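Local coordinates for protein glucosidase (Croceicoccus marinus, PDB 5Z3K) that probably hydrolyses O-glycosidic bonds, acting as a beta-glucosidase of glycoside hydrolase family 39, at residues 132-137 with 184-189; 41-46 with 99-104; 232-237 with 381-386. All blocks are in the same frame, centred on the assembly; numbering follows the deposited sequence.

Contact 1: residues 132-137 with 184-189; sequences NIVRHY and KRVDPA
Val186 sets its two methyls against Val134 and Arg135, in a contact with no hydrogen bond across it. Val186 CG2 packs on the aliphatic part of Arg135, 3.6 Å from CG, and lies over one face of the guanidinium, 3.9 Å above its plane and displaced toward the rim. Beside it, Val134 CG1 meets Val186 CB at 3.8 Å; it is placed there by a chi1 of 175°, which sets CG1 anti to the backbone N. Small branched valines let the helices come close, the CA atoms of Arg135 and Val186 being 6.4 Å apart, while arginine pairs an aliphatic stem with a charged head for the partly exposed margin. That head is held by Glu131, one helical turn earlier, which also forms a salt bridge with Arg185; this shared carboxylate probably offsets the two like charges, while Glu127 gives Arg185 a second partner. Beyond Val186 the helix stops, and Asp187 makes an Asx turn. The pair thus joins the C-terminal ends of helices 123-138 and 169-186, consecutive helices around the barrel, with Val134 also resting inward on Trp152 of strand 151-154.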
loop_
_atom_site.group_PDB
_atom_site.type_symbol
_atom_site.label_atom_id
_atom_site.label_comp_id
_atom_site.label_asym_id
_atom_site.label_seq_id
_atom_site.Cartn_x
_atom_site.Cartn_y
_atom_site.Cartn_z
ATOM N N ASN A 132 -24.098 -1.916 -11.408
ATOM C CA ASN A 132 -24.865 -1.103 -10.469
ATOM C C ASN A 132 -24.148 -0.890 -9.145
ATOM O O ASN A 132 -24.438 0.092 -8.454
ATOM C CB ASN A 132 -26.244 -1.721 -10.225
ATOM C CG ASN A 132 -27.180 -1.514 -11.405
ATOM O OD1 ASN A 132 -26.967 -0.614 -12.228
ATOM N ND2 ASN A 132 -28.209 -2.352 -11.503
ATOM N N ILE A 133 -23.239 -1.788 -8.758
ATOM C CA ILE A 133 -22.361 -1.475 -7.635
ATOM C C ILE A 133 -21.509 -0.266 -7.982
ATOM O O ILE A 133 -21.335 0.654 -7.170
ATOM C CB ILE A 133 -21.498 -2.699 -7.267
ATOM C CG1 ILE A 133 -22.379 -3.782 -6.640
ATOM C CG2 ILE A 133 -20.339 -2.300 -6.338
ATOM C CD1 ILE A 133 -21.768 -5.149 -6.654
ATOM N N VAL A 134 -20.988 -0.232 -9.211
ATOM C CA VAL A 134 -20.178 0.901 -9.637
ATOM C C VAL A 134 -21.026 2.164 -9.690
ATOM O O VAL A 134 -20.599 3.231 -9.240
ATOM C CB VAL A 134 -19.508 0.603 -10.993
ATOM C CG1 VAL A 134 -18.749 1.821 -11.505
ATOM C CG2 VAL A 134 -18.566 -0.596 -10.874
ATOM N N ARG A 135 -22.242 2.061 -10.235
ATOM C CA ARG A 135 -23.123 3.222 -10.305
ATOM C C ARG A 135 -23.505 3.714 -8.916
ATOM O O ARG A 135 -23.706 4.915 -8.716
ATOM C CB ARG A 135 -24.381 2.875 -11.103
ATOM C CG ARG A 135 -24.155 2.817 -12.598
ATOM C CD ARG A 135 -25.455 2.593 -13.380
ATOM N NE ARG A 135 -25.155 2.439 -14.801
ATOM C CZ ARG A 135 -24.786 3.440 -15.598
ATOM N NH1 ARG A 135 -24.706 4.678 -15.122
ATOM N NH2 ARG A 135 -24.501 3.207 -16.872
ATOM N N HIS A 136 -23.624 2.802 -7.954
ATOM C CA HIS A 136 -23.914 3.220 -6.588
ATOM C C HIS A 136 -22.776 4.057 -6.010
ATOM O O HIS A 136 -23.023 5.037 -5.296
ATOM C CB HIS A 136 -24.190 1.993 -5.719
ATOM C CG HIS A 136 -24.395 2.307 -4.277
ATOM N ND1 HIS A 136 -25.579 2.821 -3.783
ATOM C CD2 HIS A 136 -23.568 2.174 -3.214
ATOM C CE1 HIS A 136 -25.469 2.992 -2.478
ATOM N NE2 HIS A 136 -24.257 2.612 -2.108
ATOM N N TYR A 137 -21.527 3.711 -6.313
ATOM C CA TYR A 137 -20.410 4.430 -5.713
ATOM C C TYR A 137 -19.848 5.542 -6.588
ATOM O O TYR A 137 -19.015 6.312 -6.106
ATOM C CB TYR A 137 -19.298 3.446 -5.318
ATOM C CG TYR A 137 -19.741 2.634 -4.120
ATOM C CD1 TYR A 137 -19.964 3.256 -2.894
ATOM C CD2 TYR A 137 -20.016 1.274 -4.229
ATOM C CE1 TYR A 137 -20.402 2.543 -1.799
ATOM C CE2 TYR A 137 -20.458 0.546 -3.131
ATOM C CZ TYR A 137 -20.647 1.184 -1.919
ATOM O OH TYR A 137 -21.118 0.481 -0.823
ATOM N N LYS A 184 -16.319 0.567 -17.336
ATOM C CA LYS A 184 -16.152 1.560 -18.393
ATOM C C LYS A 184 -17.494 2.051 -18.922
ATOM O O LYS A 184 -17.599 3.198 -19.369
ATOM C CB LYS A 184 -15.316 0.972 -19.525
ATOM C CG LYS A 184 -13.876 0.661 -19.130
ATOM C CD LYS A 184 -13.136 1.923 -18.713
ATOM C CE LYS A 184 -11.643 1.678 -18.618
ATOM N NZ LYS A 184 -10.939 2.920 -18.238
ATOM N N ARG A 185 -18.523 1.203 -18.881
ATOM C CA ARG A 185 -19.859 1.641 -19.270
ATOM C C ARG A 185 -20.375 2.727 -18.331
ATOM O O ARG A 185 -21.056 3.665 -18.764
ATOM C CB ARG A 185 -20.802 0.436 -19.298
ATOM C CG ARG A 185 -22.251 0.732 -19.645
ATOM C CD ARG A 185 -23.044 -0.576 -19.743
ATOM N NE ARG A 185 -22.328 -1.586 -20.524
ATOM C CZ ARG A 185 -22.041 -2.819 -20.105
ATOM N NH1 ARG A 185 -22.402 -3.231 -18.894
ATOM N NH2 ARG A 185 -21.387 -3.647 -20.908
ATOM N N VAL A 186 -20.052 2.632 -17.041
ATOM C CA VAL A 186 -20.544 3.631 -16.099
ATOM C C VAL A 186 -19.834 4.959 -16.315
ATOM O O VAL A 186 -20.463 6.024 -16.351
ATOM C CB VAL A 186 -20.375 3.128 -14.656
ATOM C CG1 VAL A 186 -20.693 4.254 -13.661
ATOM C CG2 VAL A 186 -21.238 1.910 -14.421
ATOM N N ASP A 187 -18.523 4.913 -16.478
ATOM C CA ASP A 187 -17.706 6.103 -16.622
ATOM C C ASP A 187 -16.359 5.715 -17.219
ATOM O O ASP A 187 -15.565 5.020 -16.570
ATOM C CB ASP A 187 -17.542 6.783 -15.264
ATOM C CG ASP A 187 -16.735 8.063 -15.332
ATOM O OD1 ASP A 187 -16.367 8.518 -16.440
ATOM O OD2 ASP A 187 -16.462 8.621 -14.253
ATOM N N PRO A 188 -16.078 6.128 -18.458
ATOM C CA PRO A 188 -14.780 5.795 -19.067
ATOM C C PRO A 188 -13.585 6.308 -18.281
ATOM O O PRO A 188 -12.484 5.777 -18.448
ATOM C CB PRO A 188 -14.861 6.457 -20.451
ATOM C CG PRO A 188 -16.319 6.607 -20.723
ATOM C CD PRO A 188 -16.979 6.821 -19.396
ATOM N N ALA A 189 -13.765 7.322 -17.430
ATOM C CA ALA A 189 -12.661 7.870 -16.648
ATOM C C ALA A 189 -12.247 6.972 -15.494
ATOM O O ALA A 189 -11.191 7.205 -14.897
ATOM C CB ALA A 189 -13.034 9.252 -16.108
#

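Contact 2: residues 41-46 with 99-104; sequences DILDVW and RSIGAN
Trp46, which meets Ile101 through its CB, shares an acceptor with Val45: Ile42 O takes a bond of 2.9 Å from Val45 N and a weak one from Trp46 N. Asp41 OD1 receives Leu43 N in an Asx turn. No hydrogen bond crosses the contact, and its main touches are between hydrocarbon groups. Beta-branched Ile101 sends two arms from one CB: CG2 lies 3.9 Å from Leu43 CD1, and CD1 3.8 Å from Trp46 CB, at the indole's edge near its plane. The second depends on chi1 of 67°, which puts CG1 in the crowded position between backbone N and carbonyl carbon. With an alanine in place of Ile101, a gap would probably open between helix 43-48 and the end of helix 89-100, leaving Leu43 CD1 and Trp46 CB without their partner. Branched Leu43 turns its other methyl, CD2, to Ser100 OG at 4.0 Å, which is bonded to Gln97 O. Gly102, with positive phi, closes helix 89-100 in a Schellman motif. The two helices, first in the ring round the barrel, flank strand 53-55, whose Val54 touches Trp46. With Trp46 NE1 bonded to Ala304 O, these helix ends associate mainly through the fit and burial of hydrocarbon groups.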
loop_
_atom_site.group_PDB
_atom_site.type_symbol
_atom_site.label_atom_id
_atom_site.label_comp_id
_atom_site.label_asym_id
_atom_site.label_seq_id
_atom_site.Cartn_x
_atom_site.Cartn_y
_atom_site.Cartn_z
ATOM N N ASP A 41 -11.678 2.277 16.580
ATOM C CA ASP A 41 -11.746 3.408 15.653
ATOM C C ASP A 41 -10.361 4.045 15.563
ATOM O O ASP A 41 -9.953 4.791 16.457
ATOM C CB ASP A 41 -12.799 4.411 16.115
ATOM C CG ASP A 41 -13.098 5.485 15.065
ATOM O OD1 ASP A 41 -12.232 5.770 14.209
ATOM O OD2 ASP A 41 -14.212 6.058 15.100
ATOM N N ILE A 42 -9.642 3.771 14.471
ATOM C CA ILE A 42 -8.317 4.335 14.233
ATOM C C ILE A 42 -8.305 5.239 12.999
ATOM O O ILE A 42 -7.245 5.522 12.449
ATOM C CB ILE A 42 -7.252 3.227 14.108
ATOM C CG1 ILE A 42 -7.620 2.311 12.935
ATOM C CG2 ILE A 42 -7.120 2.471 15.458
ATOM C CD1 ILE A 42 -6.723 1.108 12.711
ATOM N N LEU A 43 -9.481 5.679 12.542
ATOM C CA LEU A 43 -9.555 6.506 11.339
ATOM C C LEU A 43 -8.725 7.780 11.472
ATOM O O LEU A 43 -8.129 8.253 10.491
ATOM C CB LEU A 43 -11.016 6.854 11.043
ATOM C CG LEU A 43 -11.282 7.671 9.787
ATOM C CD1 LEU A 43 -10.853 6.878 8.536
ATOM C CD2 LEU A 43 -12.773 8.078 9.705
ATOM N N ASP A 44 -8.679 8.366 12.675
ATOM C CA ASP A 44 -7.880 9.574 12.855
ATOM C C ASP A 44 -6.399 9.314 12.620
ATOM O O ASP A 44 -5.676 10.233 12.227
ATOM C CB ASP A 44 -8.083 10.160 14.252
ATOM C CG ASP A 44 -7.449 11.528 14.402
ATOM O OD1 ASP A 44 -7.914 12.481 13.740
ATOM O OD2 ASP A 44 -6.479 11.647 15.178
ATOM N N VAL A 45 -5.923 8.086 12.880
ATOM C CA VAL A 45 -4.524 7.766 12.594
ATOM C C VAL A 45 -4.290 7.734 11.088
ATOM O O VAL A 45 -3.258 8.207 10.597
ATOM C CB VAL A 45 -4.106 6.432 13.257
ATOM C CG1 VAL A 45 -2.612 6.131 13.006
ATOM C CG2 VAL A 45 -4.389 6.444 14.758
ATOM N N TRP A 46 -5.232 7.167 10.332
ATOM C CA TRP A 46 -5.110 7.196 8.873
ATOM C C TRP A 46 -5.092 8.635 8.360
ATOM O O TRP A 46 -4.320 8.979 7.451
ATOM C CB TRP A 46 -6.261 6.414 8.233
ATOM C CG TRP A 46 -6.172 4.925 8.307
ATOM C CD1 TRP A 46 -5.432 4.182 9.176
ATOM C CD2 TRP A 46 -6.856 3.992 7.458
ATOM N NE1 TRP A 46 -5.613 2.840 8.927
ATOM C CE2 TRP A 46 -6.479 2.696 7.872
ATOM C CE3 TRP A 46 -7.761 4.129 6.398
ATOM C CZ2 TRP A 46 -6.970 1.541 7.261
ATOM C CZ3 TRP A 46 -8.255 2.974 5.788
ATOM C CH2 TRP A 46 -7.860 1.700 6.222
ATOM N N ARG A 99 -13.532 8.564 2.330
ATOM C CA ARG A 99 -13.628 9.851 1.652
ATOM C C ARG A 99 -13.507 11.018 2.631
ATOM O O ARG A 99 -13.019 12.088 2.248
ATOM C CB ARG A 99 -14.937 9.947 0.856
ATOM C CG ARG A 99 -15.100 8.894 -0.256
ATOM C CD ARG A 99 -14.030 9.034 -1.367
ATOM N NE ARG A 99 -14.175 10.291 -2.097
ATOM C CZ ARG A 99 -13.187 10.898 -2.749
ATOM N NH1 ARG A 99 -11.965 10.382 -2.751
ATOM N NH2 ARG A 99 -13.415 12.035 -3.391
ATOM N N SER A 100 -13.920 10.834 3.893
ATOM C CA SER A 100 -13.879 11.931 4.849
ATOM C C SER A 100 -12.455 12.337 5.220
ATOM O O SER A 100 -12.254 13.455 5.695
ATOM C CB SER A 100 -14.670 11.562 6.109
ATOM O OG SER A 100 -13.909 10.724 6.955
ATOM N N ILE A 101 -11.466 11.463 5.016
ATOM C CA ILE A 101 -10.069 11.823 5.225
ATOM C C ILE A 101 -9.365 12.145 3.909
ATOM O O ILE A 101 -8.142 12.308 3.890
ATOM C CB ILE A 101 -9.314 10.726 5.997
ATOM C CG1 ILE A 101 -9.186 9.444 5.155
ATOM C CG2 ILE A 101 -9.982 10.457 7.357
ATOM C CD1 ILE A 101 -8.126 8.502 5.650
ATOM N N GLY A 102 -10.113 12.252 2.810
ATOM C CA GLY A 102 -9.544 12.697 1.553
ATOM C C GLY A 102 -8.856 11.619 0.751
ATOM O O GLY A 102 -8.127 11.931 -0.197
ATOM N N ALA A 103 -9.083 10.356 1.079
ATOM C CA ALA A 103 -8.434 9.271 0.361
ATOM C C ALA A 103 -9.310 8.734 -0.772
ATOM O O ALA A 103 -10.546 8.745 -0.703
ATOM C CB ALA A 103 -8.072 8.145 1.325
ATOM N N ASN A 104 -8.652 8.280 -1.831
ATOM C CA ASN A 104 -9.338 7.563 -2.898
ATOM C C ASN A 104 -9.491 6.087 -2.532
ATOM O O ASN A 104 -8.939 5.599 -1.545
ATOM C CB ASN A 104 -8.582 7.720 -4.214
ATOM C CG ASN A 104 -8.837 9.062 -4.862
ATOM O OD1 ASN A 104 -9.727 9.203 -5.693
ATOM N ND2 ASN A 104 -8.062 10.052 -4.479
#

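Contact 3: residues 232-237 with 381-386; sequences NSRDPM and DMYLTA
The ring of Tyr383 carries Arg234 CG over one face, 3.3 Å above its plane and shifted toward the rim; at 3.5 Å from Arg234 CG to the centroid of the Tyr383 ring this is a CH-pi contact. At the edge, near the ring plane, Asn232 O approaches Tyr383 CD1 to 3.6 Å, while Ser233 O comes in obliquely, 3.3 Å from Tyr383 CB. Tyrosine suits this place because its broad flat ring offers a face to the Arg234 stem and an edge to Asn232 O. The plane of the Arg234 guanidinium is tilted 24° from that of the ring, and NH1 is 3.4 Å from Tyr383 OH, at too poor an angle for a hydrogen bond; NH1 is instead bonded to Asp231 O. Bends at chi2 and chi3 lay the arginine stem on the aromatic face and still let the head turn back to its own loop. One water donates to Ser233 O at 2.8 Å and to Tyr383 O at 2.7 Å, and Arg412 reaches both Asn232 O and Thr385 O. Ser233 OG accepts from Asp235 N in an ST turn, and Asp235 OD1 caps the approaching helix through Met237 N. Here the loop after the sixth strand of a TIM barrel meets a short 3-10 turn of the beta-rich region packed beside it, as in barrel glycosidases with an added beta region.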
loop_
_atom_site.group_PDB
_atom_site.type_symbol
_atom_site.label_atom_id
_atom_site.label_comp_id
_atom_site.label_asym_id
_atom_site.label_seq_id
_atom_site.Cartn_x
_atom_site.Cartn_y
_atom_site.Cartn_z
ATOM N N ASN A 232 11.146 -13.693 3.064
ATOM C CA ASN A 232 12.337 -14.496 2.838
ATOM C C ASN A 232 13.558 -13.660 2.466
ATOM O O ASN A 232 14.593 -14.226 2.095
ATOM C CB ASN A 232 12.057 -15.548 1.762
ATOM C CG ASN A 232 13.139 -16.612 1.692
ATOM O OD1 ASN A 232 13.722 -16.843 0.634
ATOM N ND2 ASN A 232 13.440 -17.231 2.830
ATOM N N SER A 233 13.468 -12.331 2.569
ATOM C CA SER A 233 14.605 -11.459 2.267
ATOM C C SER A 233 14.846 -10.433 3.370
ATOM O O SER A 233 15.989 -10.023 3.623
ATOM C CB SER A 233 14.383 -10.731 0.931
ATOM O OG SER A 233 13.555 -9.583 1.104
ATOM N N ARG A 234 13.765 -10.017 4.034
ATOM C CA ARG A 234 13.764 -8.850 4.924
ATOM C C ARG A 234 14.471 -7.655 4.289
ATOM O O ARG A 234 15.089 -6.859 4.996
ATOM C CB ARG A 234 14.397 -9.159 6.289
ATOM C CG ARG A 234 13.859 -10.382 7.003
ATOM C CD ARG A 234 12.361 -10.416 7.056
ATOM N NE ARG A 234 11.904 -10.544 8.432
ATOM C CZ ARG A 234 11.228 -11.581 8.908
ATOM N NH1 ARG A 234 10.906 -12.592 8.118
ATOM N NH2 ARG A 234 10.858 -11.591 10.173
ATOM N N ASP A 235 14.390 -7.522 2.961
ATOM C CA ASP A 235 15.139 -6.502 2.226
ATOM C C ASP A 235 14.163 -5.453 1.709
ATOM O O ASP A 235 13.338 -5.765 0.832
ATOM C CB ASP A 235 15.917 -7.140 1.062
ATOM C CG ASP A 235 16.865 -6.165 0.357
ATOM O OD1 ASP A 235 16.793 -4.948 0.634
ATOM O OD2 ASP A 235 17.704 -6.630 -0.472
ATOM N N PRO A 236 14.208 -4.208 2.207
ATOM C CA PRO A 236 13.230 -3.200 1.754
ATOM C C PRO A 236 13.400 -2.810 0.298
ATOM O O PRO A 236 12.508 -2.154 -0.260
ATOM C CB PRO A 236 13.485 -2.007 2.696
ATOM C CG PRO A 236 14.921 -2.174 3.124
ATOM C CD PRO A 236 15.133 -3.672 3.221
HETATM N N MSE A 237 14.509 -3.195 -0.334
HETATM C CA MSE A 237 14.720 -2.943 -1.751
HETATM C C MSE A 237 13.810 -3.801 -2.646
HETATM O O MSE A 237 13.587 -3.445 -3.799
HETATM C CB MSE A 237 16.200 -3.177 -2.107
HETATM C CG MSE A 237 16.622 -2.706 -3.511
HETATM SE SE MSE A 237 16.302 -0.788 -3.858
HETATM C CE MSE A 237 17.671 -0.004 -2.691
ATOM N N ASP A 381 21.757 -10.636 9.381
ATOM C CA ASP A 381 22.848 -11.405 8.777
ATOM C C ASP A 381 22.350 -12.645 8.052
ATOM O O ASP A 381 22.812 -12.953 6.947
ATOM C CB ASP A 381 23.866 -11.821 9.842
ATOM C CG ASP A 381 24.477 -10.646 10.549
ATOM O OD1 ASP A 381 24.854 -9.673 9.866
ATOM O OD2 ASP A 381 24.569 -10.690 11.792
HETATM N N MSE A 382 21.413 -13.377 8.646
HETATM C CA MSE A 382 21.029 -14.641 8.042
HETATM C C MSE A 382 20.366 -14.424 6.688
HETATM O O MSE A 382 20.332 -15.334 5.867
HETATM C CB MSE A 382 20.117 -15.438 8.962
HETATM C CG MSE A 382 18.846 -14.739 9.315
HETATM SE SE MSE A 382 17.579 -15.984 10.124
HETATM C CE MSE A 382 16.497 -14.662 11.020
ATOM N N TYR A 383 19.875 -13.212 6.432
ATOM C CA TYR A 383 19.291 -12.914 5.130
ATOM C C TYR A 383 20.301 -12.348 4.137
ATOM O O TYR A 383 19.925 -12.036 3.001
ATOM C CB TYR A 383 18.096 -11.963 5.292
ATOM C CG TYR A 383 16.915 -12.637 5.960
ATOM C CD1 TYR A 383 16.069 -13.489 5.250
ATOM C CD2 TYR A 383 16.663 -12.443 7.312
ATOM C CE1 TYR A 383 14.995 -14.120 5.880
ATOM C CE2 TYR A 383 15.608 -13.065 7.938
ATOM C CZ TYR A 383 14.774 -13.895 7.229
ATOM O OH TYR A 383 13.726 -14.490 7.897
ATOM N N LEU A 384 21.575 -12.247 4.518
ATOM C CA LEU A 384 22.629 -11.834 3.595
ATOM C C LEU A 384 23.401 -13.017 3.016
ATOM O O LEU A 384 24.381 -12.815 2.293
ATOM C CB LEU A 384 23.577 -10.858 4.287
ATOM C CG LEU A 384 22.885 -9.528 4.622
ATOM C CD1 LEU A 384 23.664 -8.717 5.650
ATOM C CD2 LEU A 384 22.642 -8.710 3.357
ATOM N N THR A 385 22.973 -14.241 3.308
ATOM C CA THR A 385 23.534 -15.439 2.701
ATOM C C THR A 385 22.782 -15.752 1.414
ATOM O O THR A 385 21.549 -15.772 1.402
ATOM C CB THR A 385 23.427 -16.614 3.672
ATOM O OG1 THR A 385 24.057 -16.264 4.910
ATOM C CG2 THR A 385 24.088 -17.852 3.093
ATOM N N ALA A 386 23.517 -15.995 0.331
ATOM C CA ALA A 386 22.866 -16.372 -0.914
ATOM C C ALA A 386 22.198 -17.735 -0.765
ATOM O O ALA A 386 22.697 -18.618 -0.064
ATOM C CB ALA A 386 23.872 -16.402 -2.068
HETATM O O HOH W 1 18.043 -10.543 1.849
#

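Contacts 1 and 2 belong to the same barrel, each joining two helices consecutive in its outer ring, whereas contact 3 ties a barrel loop to the beta-rich region beside it, across the chain's centre from both. None is wholly core: all three are partly buried. Contact 2 lies closest to the middle, about 15 Å from the chain's centre to its own, against 21 Å for contact 3 and 24 Å for contact 1. Chemistry follows place. Contact 2 is mainly hydrocarbon against hydrocarbon, contact 1 adds a charged margin around its valines, and contact 3, built from irregular segments, relies on an aromatic face, backbone carbonyls and a bridging water.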